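Local atomic coordinates of proximal thread matrix protein 1 (Mytilus galloprovincialis, PDB entry 4CNB), a protein that binds zinc and, with two von Willebrand factor type A domains, probably serves as a matrix protein of the mussel's proximal byssal threads. Residues A[257-262]-A[366-371]; A[402-407]-A[415-420]. All coordinates share one frame; numbering follows the deposited sequence.

Interaction 1: A[257-262]-A[366-371]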
loop_
_atom_site.group_PDB
_atom_site.type_symbol
_atom_site.label_atom_id
_atom_site.label_comp_id
_atom_site.label_asym_id
_atom_site.label_seq_id
_atom_site.Cartn_x
_atom_site.Cartn_y
_atom_site.Cartn_z
ATOM N N PHE A 257 -6.713 -11.616 13.353
ATOM C CA PHE A 257 -7.358 -10.532 14.077
ATOM C C PHE A 257 -6.521 -10.235 15.319
ATOM O O PHE A 257 -6.223 -11.136 16.116
ATOM C CB PHE A 257 -8.766 -10.909 14.533
ATOM C CG PHE A 257 -9.735 -11.163 13.410
ATOM C CD1 PHE A 257 -10.201 -10.123 12.627
ATOM C CD2 PHE A 257 -10.199 -12.443 13.157
ATOM C CE1 PHE A 257 -11.101 -10.363 11.598
ATOM C CE2 PHE A 257 -11.090 -12.679 12.138
ATOM C CZ PHE A 257 -11.537 -11.635 11.357
ATOM N N VAL A 258 -6.146 -8.970 15.466
ATOM C CA VAL A 258 -5.453 -8.493 16.640
ATOM C C VAL A 258 -6.365 -7.441 17.230
ATOM O O VAL A 258 -6.391 -6.300 16.763
ATOM C CB VAL A 258 -4.095 -7.897 16.265
ATOM C CG1 VAL A 258 -3.328 -7.427 17.512
ATOM C CG2 VAL A 258 -3.284 -8.937 15.481
ATOM N N PHE A 259 -7.145 -7.837 18.224
ATOM C CA PHE A 259 -8.224 -6.999 18.714
ATOM C C PHE A 259 -8.092 -6.638 20.184
ATOM O O PHE A 259 -7.595 -7.411 21.022
ATOM C CB PHE A 259 -9.577 -7.668 18.458
ATOM C CG PHE A 259 -10.185 -7.331 17.115
ATOM C CD1 PHE A 259 -9.389 -7.083 16.000
ATOM C CD2 PHE A 259 -11.564 -7.272 16.964
ATOM C CE1 PHE A 259 -9.971 -6.769 14.760
ATOM C CE2 PHE A 259 -12.142 -6.966 15.735
ATOM C CZ PHE A 259 -11.346 -6.718 14.634
ATOM N N ASP A 260 -8.536 -5.420 20.467
ATOM C CA ASP A 260 -8.608 -4.858 21.806
ATOM C C ASP A 260 -9.448 -5.742 22.738
ATOM O O ASP A 260 -10.523 -6.176 22.363
ATOM C CB ASP A 260 -9.251 -3.490 21.637
ATOM C CG ASP A 260 -9.251 -2.653 22.886
ATOM O OD1 ASP A 260 -8.960 -3.147 23.995
ATOM O OD2 ASP A 260 -9.586 -1.460 22.725
ATOM N N ALA A 261 -8.952 -6.003 23.943
ATOM C CA ALA A 261 -9.734 -6.712 24.953
ATOM C C ALA A 261 -9.772 -5.945 26.275
ATOM O O ALA A 261 -9.949 -6.530 27.341
ATOM C CB ALA A 261 -9.181 -8.104 25.170
ATOM N N SER A 262 -9.608 -4.632 26.195
ATOM C CA SER A 262 -9.636 -3.762 27.360
ATOM C C SER A 262 -11.008 -3.700 28.016
ATOM O O SER A 262 -12.017 -3.937 27.370
ATOM C CB SER A 262 -9.230 -2.348 26.937
ATOM O OG SER A 262 -9.384 -1.425 27.996
ATOM N N ILE A 366 -5.688 -7.587 10.776
ATOM C CA ILE A 366 -6.759 -6.630 10.954
ATOM C C ILE A 366 -6.744 -6.293 12.430
ATOM O O ILE A 366 -7.081 -7.137 13.257
ATOM C CB ILE A 366 -8.127 -7.224 10.575
ATOM C CG1 ILE A 366 -8.170 -7.590 9.096
ATOM C CG2 ILE A 366 -9.260 -6.238 10.865
ATOM C CD1 ILE A 366 -9.276 -8.536 8.766
ATOM N N LEU A 367 -6.320 -5.066 12.741
ATOM C CA LEU A 367 -6.177 -4.582 14.110
ATOM C C LEU A 367 -7.319 -3.630 14.462
ATOM O O LEU A 367 -7.686 -2.760 13.666
ATOM C CB LEU A 367 -4.831 -3.864 14.239
ATOM C CG LEU A 367 -4.351 -3.102 15.494
ATOM C CD1 LEU A 367 -5.395 -2.184 16.133
ATOM C CD2 LEU A 367 -3.762 -4.035 16.520
ATOM N N LEU A 368 -7.874 -3.795 15.657
ATOM C CA LEU A 368 -8.918 -2.910 16.152
ATOM C C LEU A 368 -8.607 -2.445 17.568
ATOM O O LEU A 368 -8.336 -3.264 18.465
ATOM C CB LEU A 368 -10.281 -3.598 16.112
ATOM C CG LEU A 368 -11.465 -2.676 16.406
ATOM C CD1 LEU A 368 -12.734 -3.214 15.747
ATOM C CD2 LEU A 368 -11.675 -2.478 17.900
ATOM N N THR A 369 -8.658 -1.128 17.773
ATOM C CA THR A 369 -8.394 -0.560 19.087
ATOM C C THR A 369 -9.339 0.593 19.435
ATOM O O THR A 369 -9.789 1.330 18.554
ATOM C CB THR A 369 -6.936 -0.056 19.193
ATOM O OG1 THR A 369 -6.665 0.316 20.544
ATOM C CG2 THR A 369 -6.703 1.138 18.282
ATOM N N ASP A 370 -9.626 0.742 20.726
ATOM C CA ASP A 370 -10.367 1.898 21.225
ATOM C C ASP A 370 -9.497 2.755 22.156
ATOM O O ASP A 370 -10.002 3.615 22.876
ATOM C CB ASP A 370 -11.645 1.458 21.946
ATOM C CG ASP A 370 -11.395 1.004 23.378
ATOM O OD1 ASP A 370 -10.311 0.442 23.668
ATOM O OD2 ASP A 370 -12.298 1.215 24.218
ATOM N N GLY A 371 -8.192 2.520 22.140
ATOM C CA GLY A 371 -7.287 3.252 23.016
ATOM C C GLY A 371 -5.937 3.473 22.362
ATOM O O GLY A 371 -5.665 2.899 21.306
#
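Phe259 lays its ring flat over the neighbouring strand: Leu368 CB stands above the ring centre, 3.5 Å from the centroid and 12° off the normal, a CH-pi contact. At the rim of the same ring, Ile366 O lies in the ring plane, 3.3 Å from Phe259 CE1. On the other face of the sheet Val258 CG1 meets Leu367 CD2 at 3.6 Å. The strands are parallel, their axes 4.8 Å apart, and three backbone bonds join them: Val258 N to Ile366 O, Leu368 N to Val258 O and Asp260 N to Leu368 O. With CG anti to the backbone N (chi1 -172°), Asp260 reaches across the strand ends. Its OD1 accepts from Ser262 N at 2.7 Å, closing an Asx turn, while OD2 accepts from Asp370 N, less securely because OD2 is modelled too close to the Asp370 carboxylate. Asp370 OD2 itself bonds Ser264 OG. Asp260, Ser262, Ser264 and Asp370 correspond in sequence to Asp61, Ser63, Ser65 and Asp174, which bind zinc in the first domain, consistent with a MIDAS-like (DxSxS) arrangement. Regular strand pairing thus leads to two acids at the C-terminal ends, Asp260 held by its Asx turn and Asp370 by Ser264.

Interaction 2: A[402-407]-A[415-420]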
loop_
_atom_site.group_PDB
_atom_site.type_symbol
_atom_site.label_atom_id
_atom_site.label_comp_id
_atom_site.label_asym_id
_atom_site.label_seq_id
_atom_site.Cartn_x
_atom_site.Cartn_y
_atom_site.Cartn_z
ATOM N N PHE A 402 -8.786 6.344 20.788
ATOM C CA PHE A 402 -7.641 5.894 20.010
ATOM C C PHE A 402 -6.957 7.091 19.364
ATOM O O PHE A 402 -7.548 8.163 19.285
ATOM C CB PHE A 402 -8.111 4.916 18.933
ATOM C CG PHE A 402 -8.906 5.560 17.841
ATOM C CD1 PHE A 402 -10.278 5.705 17.955
ATOM C CD2 PHE A 402 -8.274 6.029 16.692
ATOM C CE1 PHE A 402 -11.013 6.315 16.942
ATOM C CE2 PHE A 402 -8.998 6.639 15.686
ATOM C CZ PHE A 402 -10.373 6.781 15.817
ATOM N N LEU A 403 -5.717 6.906 18.908
ATOM C CA LEU A 403 -4.985 7.958 18.197
ATOM C C LEU A 403 -4.769 7.554 16.745
ATOM O O LEU A 403 -4.173 6.507 16.464
ATOM C CB LEU A 403 -3.634 8.240 18.870
ATOM C CG LEU A 403 -3.686 8.798 20.302
ATOM C CD1 LEU A 403 -2.308 8.820 20.927
ATOM C CD2 LEU A 403 -4.299 10.184 20.336
ATOM N N LYS A 404 -5.274 8.373 15.820
ATOM C CA LYS A 404 -5.279 8.019 14.394
ATOM C C LYS A 404 -3.857 7.919 13.844
ATOM O O LYS A 404 -3.583 7.188 12.883
ATOM C CB LYS A 404 -6.066 9.061 13.598
ATOM C CG LYS A 404 -6.605 8.523 12.298
ATOM C CD LYS A 404 -7.448 9.548 11.550
ATOM C CE LYS A 404 -7.947 8.967 10.234
ATOM N NZ LYS A 404 -6.816 8.438 9.407
ATOM N N SER A 405 -2.959 8.676 14.461
ATOM C CA SER A 405 -1.538 8.618 14.144
ATOM C C SER A 405 -1.006 7.191 14.291
ATOM O O SER A 405 -0.237 6.715 13.466
ATOM C CB SER A 405 -0.784 9.520 15.109
ATOM O OG SER A 405 -1.286 9.306 16.413
ATOM N N GLU A 406 -1.416 6.515 15.350
ATOM C CA GLU A 406 -0.933 5.164 15.602
ATOM C C GLU A 406 -1.531 4.189 14.580
ATOM O O GLU A 406 -0.855 3.264 14.113
ATOM C CB GLU A 406 -1.238 4.761 17.048
ATOM C CG GLU A 406 -0.542 5.656 18.086
ATOM C CD GLU A 406 -0.767 5.219 19.526
ATOM O OE1 GLU A 406 -1.715 4.457 19.796
ATOM O OE2 GLU A 406 0.015 5.651 20.398
ATOM N N LEU A 407 -2.779 4.425 14.185
ATOM C CA LEU A 407 -3.385 3.612 13.131
ATOM C C LEU A 407 -2.582 3.758 11.841
ATOM O O LEU A 407 -2.311 2.790 11.142
ATOM C CB LEU A 407 -4.830 4.023 12.877
ATOM C CG LEU A 407 -5.818 4.002 14.035
ATOM C CD1 LEU A 407 -7.216 4.317 13.504
ATOM C CD2 LEU A 407 -5.790 2.653 14.751
ATOM N N GLU A 415 -4.824 4.512 3.415
ATOM C CA GLU A 415 -6.103 4.081 2.851
ATOM C C GLU A 415 -6.680 2.873 3.604
ATOM O O GLU A 415 -7.880 2.592 3.496
ATOM C CB GLU A 415 -5.943 3.730 1.378
ATOM C CG GLU A 415 -5.406 4.869 0.526
ATOM C CD GLU A 415 -6.476 5.863 0.174
ATOM O OE1 GLU A 415 -7.664 5.550 0.391
ATOM O OE2 GLU A 415 -6.135 6.958 -0.323
ATOM N N TYR A 416 -5.839 2.157 4.358
ATOM C CA TYR A 416 -6.290 0.945 5.054
ATOM C C TYR A 416 -6.615 1.267 6.492
ATOM O O TYR A 416 -6.722 0.370 7.326
ATOM C CB TYR A 416 -5.225 -0.159 5.025
ATOM C CG TYR A 416 -4.722 -0.541 3.656
ATOM C CD1 TYR A 416 -5.361 -0.106 2.494
ATOM C CD2 TYR A 416 -3.607 -1.343 3.522
ATOM C CE1 TYR A 416 -4.885 -0.458 1.244
ATOM C CE2 TYR A 416 -3.125 -1.701 2.279
ATOM C CZ TYR A 416 -3.766 -1.256 1.149
ATOM O OH TYR A 416 -3.268 -1.622 -0.081
ATOM N N VAL A 417 -6.741 2.554 6.786
ATOM C CA VAL A 417 -7.110 3.010 8.115
ATOM C C VAL A 417 -8.583 3.376 8.116
ATOM O O VAL A 417 -9.057 4.056 7.206
ATOM C CB VAL A 417 -6.268 4.235 8.520
ATOM C CG1 VAL A 417 -6.818 4.893 9.780
ATOM C CG2 VAL A 417 -4.826 3.834 8.698
ATOM N N PHE A 418 -9.299 2.913 9.134
ATOM C CA PHE A 418 -10.729 3.151 9.269
ATOM C C PHE A 418 -11.040 3.612 10.676
ATOM O O PHE A 418 -10.386 3.197 11.638
ATOM C CB PHE A 418 -11.520 1.868 8.972
ATOM C CG PHE A 418 -11.281 1.327 7.596
ATOM C CD1 PHE A 418 -10.261 0.443 7.362
ATOM C CD2 PHE A 418 -12.065 1.738 6.529
ATOM C CE1 PHE A 418 -10.013 -0.039 6.086
ATOM C CE2 PHE A 418 -11.837 1.260 5.248
ATOM C CZ PHE A 418 -10.801 0.377 5.026
ATOM N N THR A 419 -12.029 4.481 10.798
ATOM C CA THR A 419 -12.454 4.984 12.103
ATOM C C THR A 419 -13.971 5.071 12.184
ATOM O O THR A 419 -14.655 5.348 11.194
ATOM C CB THR A 419 -11.888 6.389 12.399
ATOM O OG1 THR A 419 -12.411 7.329 11.450
ATOM C CG2 THR A 419 -10.366 6.394 12.339
ATOM N N THR A 420 -14.505 4.843 13.371
ATOM C CA THR A 420 -15.945 4.910 13.560
ATOM C C THR A 420 -16.192 5.460 14.950
ATOM O O THR A 420 -15.409 5.218 15.862
ATOM C CB THR A 420 -16.632 3.515 13.418
ATOM O OG1 THR A 420 -16.403 2.725 14.596
ATOM C CG2 THR A 420 -16.091 2.762 12.210
#
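Helix 404-410 rests here on strand 417-420 in an apolar helix-on-sheet contact within the beta-alpha-beta unit of strand 391-398, that helix and strand 417-420. The evidence is the pattern of contacts: no hydrogen bond spans the two segments, and they meet mostly through carbon atoms, namely methyls, a methylene and the Phe402 ring. Leu407 is the buried residue among them, its CA 6.3 Å from that of Val417, and the two side chains cross at a slant. The first torsion of Val417, with CG1 anti to the backbone N (chi1 169°), sends both methyls to the helix: CG1 lies 3.8 Å from Leu407 CB, and CG2 sits 3.7 Å from Leu407 O. Two residues on, Thr419 presents its methyl to the loop before the helix, with CG2 3.5 Å from Phe402 CZ and the side chains roughly perpendicular. Lys404 closes the outer side: its chain is extended up to a bend at chi4 (-54°), which brings NZ to 3.6 Å from Val417 CG1, and NZ has a long, weak ion pair with Glu414. Phe418 points the other way, its ring packing on helix 430-437, and its backbone bonds to Ala395 and Gly397 place the strand beside strand 391-398. With an alanine in place of Val417, both methyls against Leu407 are gone, which would probably open a gap beside the helix. Having no hydrogen bond across it, the contact probably depends on close carbon packing, largely at the surface, with the charged lysine end at its margin.

How the interactions relate
Interactions 1 and 2 belong to one von Willebrand factor type A domain, the second in the chain, and their centres are about 12 Å apart. Interaction 1 joins strands 253-260 and 362-369 inside the six-stranded mixed sheet; interaction 2 reaches the same sheet at strand 417-420, its outermost strand on that side within the chain, with strand 391-398 between. They come in series, the second opening after the first has closed. They also touch: Thr369 CG2 lies 3.9 Å from Leu407 CD2, and Phe402 CB packs near Thr369 O. Helix 404-410 and its leading loop therefore lie against the C-terminal end of strand 362-369 on the face carrying Thr369, while the Phe259-Leu368 packing lies on the opposite one.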